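Local coordinates for putative glyoxalase superfamily protein (Ralstonia eutropha, PDB 3IUZ) that probably acts as an iron(II)-dependent dioxygenase of the 2-oxoadipate dioxygenase/decarboxylase family, a 2-hydroxyglutarate synthase within the glyoxalase superfamily, at residues Y112-N117 with T126-A131; F80-L85 with I306-F311. All blocks are in the same frame, centred on the assembly; numbering follows the deposited sequence.

Contact 1 of 2, residues Y112-N117 with T126-A131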
ATOM      1  N   TYR A 112     -12.441   3.952   6.557  1.00 13.85           N
ATOM      2  CA  TYR A 112     -12.570   3.849   5.103  1.00 14.16           C
ATOM      3  C   TYR A 112     -13.914   3.206   4.677  1.00 15.14           C
ATOM      4  O   TYR A 112     -14.503   2.395   5.395  1.00 14.71           O
ATOM      5  CB  TYR A 112     -11.411   3.044   4.475  1.00 13.74           C
ATOM      6  CG  TYR A 112     -10.086   3.755   4.586  1.00 14.06           C
ATOM      7  CD1 TYR A 112      -9.308   3.623   5.728  1.00 16.17           C
ATOM      8  CD2 TYR A 112      -9.600   4.551   3.536  1.00 13.22           C
ATOM      9  CE1 TYR A 112      -8.077   4.266   5.833  1.00 15.74           C
ATOM     10  CE2 TYR A 112      -8.407   5.221   3.648  1.00 16.87           C
ATOM     11  CZ  TYR A 112      -7.644   5.069   4.790  1.00 17.20           C
ATOM     12  OH  TYR A 112      -6.445   5.722   4.912  1.00 19.55           O
ATOM     13  N   ARG A 113     -14.333   3.560   3.452  1.00 16.01           N
ATOM     14  CA  ARG A 113     -15.483   2.995   2.790  1.00 16.30           C
ATOM     15  C   ARG A 113     -15.100   2.641   1.385  1.00 16.37           C
ATOM     16  O   ARG A 113     -14.299   3.326   0.763  1.00 14.97           O
ATOM     17  CB  ARG A 113     -16.597   4.023   2.681  1.00 18.33           C
ATOM     18  CG  ARG A 113     -17.138   4.450   4.016  1.00 24.73           C
ATOM     19  CD  ARG A 113     -18.151   5.571   3.816  1.00 33.45           C
ATOM     20  NE  ARG A 113     -18.726   5.961   5.094  1.00 39.88           N
ATOM     21  CZ  ARG A 113     -19.248   7.163   5.355  1.00 45.13           C
ATOM     22  NH1 ARG A 113     -19.245   8.122   4.426  1.00 45.70           N
ATOM     23  NH2 ARG A 113     -19.763   7.417   6.564  1.00 47.00           N
ATOM     24  N   LEU A 114     -15.700   1.584   0.866  1.00 15.57           N
ATOM     25  CA  LEU A 114     -15.554   1.216  -0.532  1.00 15.57           C
ATOM     26  C   LEU A 114     -15.893   2.407  -1.396  1.00 16.04           C
ATOM     27  O   LEU A 114     -16.937   3.041  -1.218  1.00 15.48           O
ATOM     28  CB  LEU A 114     -16.481   0.038  -0.866  1.00 15.51           C
ATOM     29  CG  LEU A 114     -16.437  -0.472  -2.292  1.00 15.87           C
ATOM     30  CD1 LEU A 114     -15.083  -1.136  -2.585  1.00 14.36           C
ATOM     31  CD2 LEU A 114     -17.661  -1.395  -2.486  1.00 16.12           C
ATOM     32  N   ASN A 115     -15.004   2.740  -2.313  1.00 16.51           N
ATOM     33  CA  ASN A 115     -15.254   3.864  -3.205  1.00 19.01           C
ATOM     34  C   ASN A 115     -15.321   3.498  -4.699  1.00 20.49           C
ATOM     35  O   ASN A 115     -15.599   4.356  -5.503  1.00 22.26           O
ATOM     36  CB  ASN A 115     -14.192   4.932  -2.966  1.00 18.56           C
ATOM     37  CG  ASN A 115     -14.596   6.298  -3.464  1.00 21.79           C
ATOM     38  OD1 ASN A 115     -15.682   6.756  -3.175  1.00 23.86           O
ATOM     39  ND2 ASN A 115     -13.684   6.983  -4.166  1.00 22.40           N
ATOM     40  N   GLY A 116     -15.042   2.253  -5.067  1.00 21.03           N
ATOM     41  CA  GLY A 116     -15.009   1.887  -6.481  1.00 20.68           C
ATOM     42  C   GLY A 116     -14.676   0.412  -6.644  1.00 20.83           C
ATOM     43  O   GLY A 116     -13.927  -0.151  -5.841  1.00 17.77           O
ATOM     44  N   ASN A 117     -15.266  -0.171  -7.677  1.00 20.30           N
ATOM     45  CA  ASN A 117     -15.068  -1.563  -8.017  0.50 21.30           C
ATOM     46  C   ASN A 117     -14.494  -1.622  -9.419  1.00 21.67           C
ATOM     47  O   ASN A 117     -15.083  -1.080 -10.364  1.00 20.60           O
ATOM     48  CB  ASN A 117     -16.388  -2.321  -7.967  0.50 21.86           C
ATOM     49  CG  ASN A 117     -16.217  -3.801  -8.256  0.50 23.17           C
ATOM     50  OD1 ASN A 117     -15.581  -4.523  -7.497  0.50 23.82           O
ATOM     51  ND2 ASN A 117     -16.783  -4.251  -9.364  0.50 22.68           N
ATOM     52  N   THR A 126      -9.481  -8.667  -9.219  1.00 19.58           N
ATOM     53  CA  THR A 126     -10.484  -7.642  -8.945  1.00 19.46           C
ATOM     54  C   THR A 126      -9.882  -6.583  -8.068  1.00 19.48           C
ATOM     55  O   THR A 126      -9.335  -6.851  -6.945  1.00 20.67           O
ATOM     56  CB  THR A 126     -11.720  -8.233  -8.214  1.00 19.81           C
ATOM     57  OG1 THR A 126     -12.214  -9.346  -8.961  1.00 18.00           O
ATOM     58  CG2 THR A 126     -12.821  -7.142  -8.052  1.00 21.40           C
ATOM     59  N   GLY A 127      -9.994  -5.343  -8.512  1.00 18.54           N
ATOM     60  CA  GLY A 127      -9.511  -4.234  -7.708  1.00 18.61           C
ATOM     61  C   GLY A 127     -10.640  -3.417  -7.126  1.00 17.89           C
ATOM     62  O   GLY A 127     -11.691  -3.287  -7.753  1.00 18.68           O
ATOM     63  N   ARG A 128     -10.425  -2.911  -5.918  1.00 16.08           N
ATOM     64  CA  ARG A 128     -11.413  -2.061  -5.225  1.00 15.79           C
ATOM     65  C   ARG A 128     -10.692  -0.910  -4.555  1.00 15.55           C
ATOM     66  O   ARG A 128      -9.620  -1.082  -3.969  1.00 17.75           O
ATOM     67  CB  ARG A 128     -12.171  -2.864  -4.181  1.00 15.28           C
ATOM     68  CG  ARG A 128     -12.998  -3.971  -4.759  1.00 17.17           C
ATOM     69  CD  ARG A 128     -13.860  -4.719  -3.731  1.00 15.82           C
ATOM     70  NE  ARG A 128     -14.626  -5.855  -4.315  1.00 15.31           N
ATOM     71  CZ  ARG A 128     -14.164  -7.089  -4.511  1.00 16.00           C
ATOM     72  NH1 ARG A 128     -12.903  -7.404  -4.256  1.00 15.09           N
ATOM     73  NH2 ARG A 128     -14.975  -8.028  -4.986  1.00 18.66           N
ATOM     74  N   SER A 129     -11.271   0.272  -4.608  1.00 14.79           N
ATOM     75  CA  SER A 129     -10.688   1.409  -3.913  1.00 14.71           C
ATOM     76  C   SER A 129     -11.470   1.730  -2.644  1.00 14.68           C
ATOM     77  O   SER A 129     -12.701   1.515  -2.582  1.00 14.97           O
ATOM     78  CB  SER A 129     -10.646   2.616  -4.830  1.00 14.68           C
ATOM     79  OG  SER A 129     -11.979   3.017  -5.145  1.00 15.32           O
ATOM     80  N   TYR A 130     -10.729   2.198  -1.649  1.00 13.74           N
ATOM     81  CA  TYR A 130     -11.221   2.587  -0.307  1.00 13.33           C
ATOM     82  C   TYR A 130     -10.809   4.023  -0.021  1.00 14.25           C
ATOM     83  O   TYR A 130      -9.616   4.368  -0.033  1.00 15.27           O
ATOM     84  CB  TYR A 130     -10.648   1.621   0.773  1.00 13.81           C
ATOM     85  CG  TYR A 130     -11.303   0.300   0.614  1.00 13.15           C
ATOM     86  CD1 TYR A 130     -12.568   0.090   1.141  1.00 14.57           C
ATOM     87  CD2 TYR A 130     -10.770  -0.667  -0.262  1.00 12.03           C
ATOM     88  CE1 TYR A 130     -13.252  -1.121   0.939  1.00 15.59           C
ATOM     89  CE2 TYR A 130     -11.427  -1.855  -0.498  1.00 12.41           C
ATOM     90  CZ  TYR A 130     -12.675  -2.087   0.102  1.00 14.43           C
ATOM     91  OH  TYR A 130     -13.339  -3.247  -0.169  1.00 16.22           O
ATOM     92  N   ALA A 131     -11.800   4.868   0.267  1.00 14.01           N
ATOM     93  CA  ALA A 131     -11.555   6.267   0.610  1.00 14.03           C
ATOM     94  C   ALA A 131     -12.016   6.530   2.006  1.00 13.80           C
ATOM     95  O   ALA A 131     -13.030   5.987   2.458  1.00 14.01           O
ATOM     96  CB  ALA A 131     -12.309   7.238  -0.363  1.00 12.24           C
TER
HETATM   97  O   HOH W   1     -12.037   5.432  -5.991  1.00 28.65           O
HETATM   98  O   HOH W   2     -17.235  -4.763  -4.936  0.50 16.64           O
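Arg-113 and Ala-131 form an antiparallel hydrogen-bonded pair: Arg-113 N gives to Ala-131 O at 2.9 Å, and Ala-131 N returns a bond to Arg-113 O. Further along, Ser-129 O accepts a short, straight bond from Asn-115 N (2.6 Å, 174°) and a weak, bent one from Gly-116 N at 3.5 Å. Two consecutive residues thus face Ser-129, which defines a classic beta bulge; Ser-129 N completes it by donating to Gly-116 O. The register moves by one residue, from Leu-114 opposite Tyr-130 to Asn-117 opposite Arg-128.

On the bulge, Ser-129 OG stands between its own backbone N and carbonyl carbon (chi1 65°), 3.2 Å from Gly-116 N but at too poor an angle to bond. It donates instead to a water, 2.6 Å away, that also accepts a hydrogen bond from Asn-115 ND2. A second water, in the guanidinium plane of Arg-128, accepts from its NE and, in one of the two modelled conformers of Asn-117, donates to Asn-117 OD1. In that conformer the two side chains run side by side, pointing the same way, their amide and guanidinium planes 42° apart. Thr-126 CG2 sits 3.6 Å above one face of the guanidinium, offset toward its rim.

Apolar contact flanks the bonds. Leu-114 crosses Tyr-130 obliquely, its CD1 3.7 Å from Tyr-130 CZ, and the CB atoms of Asn-115 and Ala-131 meet at 4.0 Å.

The pair belongs to the hairpin of strands 112-120 and 125-132, whose second strand bonds along its other edge to strand 141-147, where Glu-146 forms a salt bridge with Arg-128 NH1. Tyr-130 OH bonds Glu-100, Tyr-112 OH bonds Asn-50, and helix 101-110 packs on both tyrosines through Leu-107 and Thr-104.

Contact 2 of 2, residues F80-L85 with I306-F311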
ATOM      1  N   PHE A  80       0.287  12.216  -0.972  1.00 16.79           N
ATOM      2  CA  PHE A  80       0.102  10.781  -1.014  1.00 16.61           C
ATOM      3  C   PHE A  80      -1.329  10.473  -1.457  1.00 17.40           C
ATOM      4  O   PHE A  80      -2.282  10.652  -0.697  1.00 15.79           O
ATOM      5  CB  PHE A  80       0.398  10.129   0.322  1.00 17.71           C
ATOM      6  CG  PHE A  80       0.458   8.619   0.304  1.00 17.78           C
ATOM      7  CD1 PHE A  80       0.647   7.865  -0.859  1.00 19.57           C
ATOM      8  CD2 PHE A  80       0.342   7.935   1.507  1.00 20.02           C
ATOM      9  CE1 PHE A  80       0.717   6.472  -0.798  1.00 20.17           C
ATOM     10  CE2 PHE A  80       0.412   6.607   1.569  1.00 17.17           C
ATOM     11  CZ  PHE A  80       0.607   5.841   0.430  1.00 21.54           C
ATOM     12  N   ASP A  81      -1.447  10.011  -2.693  1.00 16.44           N
ATOM     13  CA  ASP A  81      -2.728   9.782  -3.324  1.00 16.54           C
ATOM     14  C   ASP A  81      -3.336   8.442  -2.964  1.00 18.04           C
ATOM     15  O   ASP A  81      -4.521   8.383  -2.598  1.00 17.93           O
ATOM     16  CB  ASP A  81      -2.594   9.867  -4.829  1.00 17.61           C
ATOM     17  CG  ASP A  81      -3.946   9.801  -5.534  1.00 16.97           C
ATOM     18  OD1 ASP A  81      -4.548  10.877  -5.732  1.00 16.59           O
ATOM     19  OD2 ASP A  81      -4.357   8.685  -5.879  1.00 16.51           O
ATOM     20  N   HIS A  82      -2.575   7.360  -3.137  1.00 17.82           N
ATOM     21  CA  HIS A  82      -3.037   6.039  -2.757  1.00 17.33           C
ATOM     22  C   HIS A  82      -1.867   5.060  -2.687  1.00 18.43           C
ATOM     23  O   HIS A  82      -0.860   5.266  -3.382  1.00 16.86           O
ATOM     24  CB  HIS A  82      -4.084   5.527  -3.738  1.00 17.44           C
ATOM     25  CG  HIS A  82      -3.571   5.148  -5.090  1.00 16.79           C
ATOM     26  ND1 HIS A  82      -3.460   6.050  -6.126  1.00 17.01           N
ATOM     27  CD2 HIS A  82      -3.223   3.942  -5.601  1.00 15.97           C
ATOM     28  CE1 HIS A  82      -3.072   5.408  -7.216  1.00 21.32           C
ATOM     29  NE2 HIS A  82      -2.896   4.131  -6.914  1.00 18.98           N
ATOM     30  N   GLY A  83      -1.980   4.064  -1.799  1.00 17.39           N
ATOM     31  CA  GLY A  83      -1.142   2.859  -1.832  1.00 16.85           C
ATOM     32  C   GLY A  83      -1.967   1.691  -2.393  1.00 18.05           C
ATOM     33  O   GLY A  83      -3.201   1.606  -2.156  1.00 18.79           O
ATOM     34  N   ALA A  84      -1.331   0.824  -3.167  1.00 17.00           N
ATOM     35  CA  ALA A  84      -2.026  -0.308  -3.784  1.00 17.17           C
ATOM     36  C   ALA A  84      -1.390  -1.569  -3.231  1.00 17.80           C
ATOM     37  O   ALA A  84      -0.155  -1.664  -3.158  1.00 17.75           O
ATOM     38  CB  ALA A  84      -1.908  -0.289  -5.297  1.00 17.14           C
ATOM     39  N   LEU A  85      -2.224  -2.512  -2.798  1.00 17.14           N
ATOM     40  CA  LEU A  85      -1.734  -3.804  -2.378  1.00 17.43           C
ATOM     41  C   LEU A  85      -2.535  -4.947  -2.930  1.00 16.89           C
ATOM     42  O   LEU A  85      -3.624  -4.763  -3.502  1.00 17.16           O
ATOM     43  CB  LEU A  85      -1.609  -3.906  -0.858  1.00 18.57           C
ATOM     44  CG  LEU A  85      -2.874  -3.720  -0.016  1.00 20.77           C
ATOM     45  CD1 LEU A  85      -2.988  -4.857   0.989  1.00 25.71           C
ATOM     46  CD2 LEU A  85      -2.870  -2.417   0.721  1.00 23.70           C
ATOM     47  N   ILE A 306       0.197  10.621 -10.333  1.00 15.77           N
ATOM     48  CA  ILE A 306      -1.176  10.699 -10.801  1.00 15.67           C
ATOM     49  C   ILE A 306      -1.581  12.161 -10.825  1.00 15.76           C
ATOM     50  O   ILE A 306      -1.173  12.932  -9.962  1.00 16.34           O
ATOM     51  CB  ILE A 306      -2.126   9.913  -9.880  1.00 15.79           C
ATOM     52  CG1 ILE A 306      -3.532   9.772 -10.507  1.00 17.65           C
ATOM     53  CG2 ILE A 306      -2.184  10.537  -8.479  1.00 13.63           C
ATOM     54  CD1 ILE A 306      -4.319   8.537  -9.874  1.00 15.76           C
ATOM     55  N   THR A 307      -2.346  12.530 -11.847  1.00 15.70           N
ATOM     56  CA  THR A 307      -3.046  13.807 -11.874  0.50 16.09           C
ATOM     57  C   THR A 307      -4.571  13.529 -11.910  1.00 17.14           C
ATOM     58  O   THR A 307      -5.047  12.658 -12.667  1.00 17.31           O
ATOM     59  CB  THR A 307      -2.588  14.697 -13.071  0.50 16.19           C
ATOM     60  OG1 THR A 307      -1.271  15.193 -12.824  0.50 13.86           O
ATOM     61  CG2 THR A 307      -3.522  15.890 -13.271  0.50 13.51           C
ATOM     62  N   ARG A 308      -5.319  14.225 -11.074  1.00 18.26           N
ATOM     63  CA  ARG A 308      -6.765  14.011 -10.979  1.00 19.15           C
ATOM     64  C   ARG A 308      -7.410  15.364 -11.231  1.00 20.80           C
ATOM     65  O   ARG A 308      -7.229  16.298 -10.450  1.00 19.30           O
ATOM     66  CB  ARG A 308      -7.182  13.513  -9.606  1.00 18.78           C
ATOM     67  CG  ARG A 308      -6.705  12.173  -9.248  1.00 17.85           C
ATOM     68  CD  ARG A 308      -7.158  11.857  -7.811  1.00 20.30           C
ATOM     69  NE  ARG A 308      -6.777  10.510  -7.409  1.00 17.83           N
ATOM     70  CZ  ARG A 308      -7.284   9.393  -7.905  1.00 15.75           C
ATOM     71  NH1 ARG A 308      -8.269   9.394  -8.817  1.00 17.36           N
ATOM     72  NH2 ARG A 308      -6.835   8.246  -7.428  1.00 16.50           N
ATOM     73  N   ASP A 309      -8.164  15.450 -12.313  1.00 21.91           N
ATOM     74  CA  ASP A 309      -8.882  16.655 -12.618  1.00 24.21           C
ATOM     75  C   ASP A 309      -9.956  16.904 -11.559  1.00 26.61           C
ATOM     76  O   ASP A 309     -10.528  15.961 -10.992  1.00 24.87           O
ATOM     77  CB  ASP A 309      -9.560  16.532 -13.976  1.00 25.08           C
ATOM     78  CG  ASP A 309      -8.620  16.761 -15.132  1.00 27.81           C
ATOM     79  OD1 ASP A 309      -7.403  16.969 -14.921  1.00 30.24           O
ATOM     80  OD2 ASP A 309      -9.144  16.708 -16.271  1.00 33.33           O
ATOM     81  N   ARG A 310     -10.238  18.175 -11.323  1.00 29.58           N
ATOM     82  CA  ARG A 310     -11.317  18.575 -10.417  1.00 33.27           C
ATOM     83  C   ARG A 310     -12.615  18.742 -11.205  1.00 36.13           C
ATOM     84  O   ARG A 310     -12.583  19.106 -12.382  1.00 37.57           O
ATOM     85  CB  ARG A 310     -10.927  19.871  -9.683  1.00 33.91           C
ATOM     86  N   PHE A 311     -13.758  18.423 -10.600  1.00 39.03           N
ATOM     87  CA  PHE A 311     -15.057  18.720 -11.215  1.00 41.10           C
ATOM     88  C   PHE A 311     -15.383  20.205 -10.975  1.00 42.57           C
ATOM     89  O   PHE A 311     -15.857  20.920 -11.884  1.00 44.69           O
ATOM     90  CB  PHE A 311     -16.163  17.863 -10.628  1.00 41.51           C
ATOM     91  CG  PHE A 311     -16.022  16.397 -10.924  1.00 44.52           C
ATOM     92  CD1 PHE A 311     -16.485  15.868 -12.122  1.00 46.63           C
ATOM     93  CD2 PHE A 311     -15.443  15.529  -9.990  1.00 46.90           C
ATOM     94  CE1 PHE A 311     -16.399  14.499 -12.377  1.00 46.19           C
ATOM     95  CE2 PHE A 311     -15.338  14.156 -10.256  1.00 45.95           C
ATOM     96  CZ  PHE A 311     -15.815  13.649 -11.448  1.00 44.76           C
TER
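Asp-81 and Arg-308 reach toward each other tip to tip, with carboxylate and guanidinium planes only 17° apart. This near-coplanarity permits a side-on, two-nitrogen salt bridge. Arg-308 NE donates to Asp-81 OD1 at 2.8 Å, and Arg-308 NH2 donates to Asp-81 OD2 at 3.0 Å. Each oxygen uses its syn lone pair, and both lie close to the guanidinium plane. An arginine chain extended from CG to NE carries NE out to the carboxylate.

On its anti lone pair, Asp-81 OD2 accepts a second bond, from ND1 of the adjacent His-82, at 2.8 Å and 167°. The oxygen lies 7° out of the imidazole plane, so this is a well-aligned His-carboxylate hydrogen bond that would help fix the ring's rotation. Asp-81 OD1 also forms a salt bridge with Arg-242.

In the fold, the bridge ties strand 80-87 of the mixed beta-sheet to the loop that follows strand 293-306, bringing together segments more than 200 residues apart.

Ile-306 crosses Asp-81 at about a right angle, its CG2 3.5 Å from Asp-81 CG, while its CD1 sits 3.5 Å above one face of the Arg-308 guanidinium, toward the rim. Phe-325 makes a cation-pi contact with Arg-308 and meets the His-82 ring edge-to-face; Arg-308 NH1 bonds the carbonyls of Asp-322 and Gly-324.

In the fold
Contacts 1 and 2 reach the same mixed sheet, their centres 13 Å apart and their nearest atoms about 7 Å apart without touching. Along the chain the order is 80-85, 112-117, 126-131, 306-311, so the hairpin of contact 1 falls wholly between the two halves of contact 2. Strand 141-147 separates strand 125-132 from strand 80-87 in the sheet: it pairs antiparallel with 125-132 and parallel with 80-87, and its Gln-141 touches Ser-129 of one contact and Arg-308 of the other. Phe-325, part of the surroundings of contact 2, also touches Ser-129. Contact 1 is thus local sheet-building, whereas contact 2 joins distant parts of one family region.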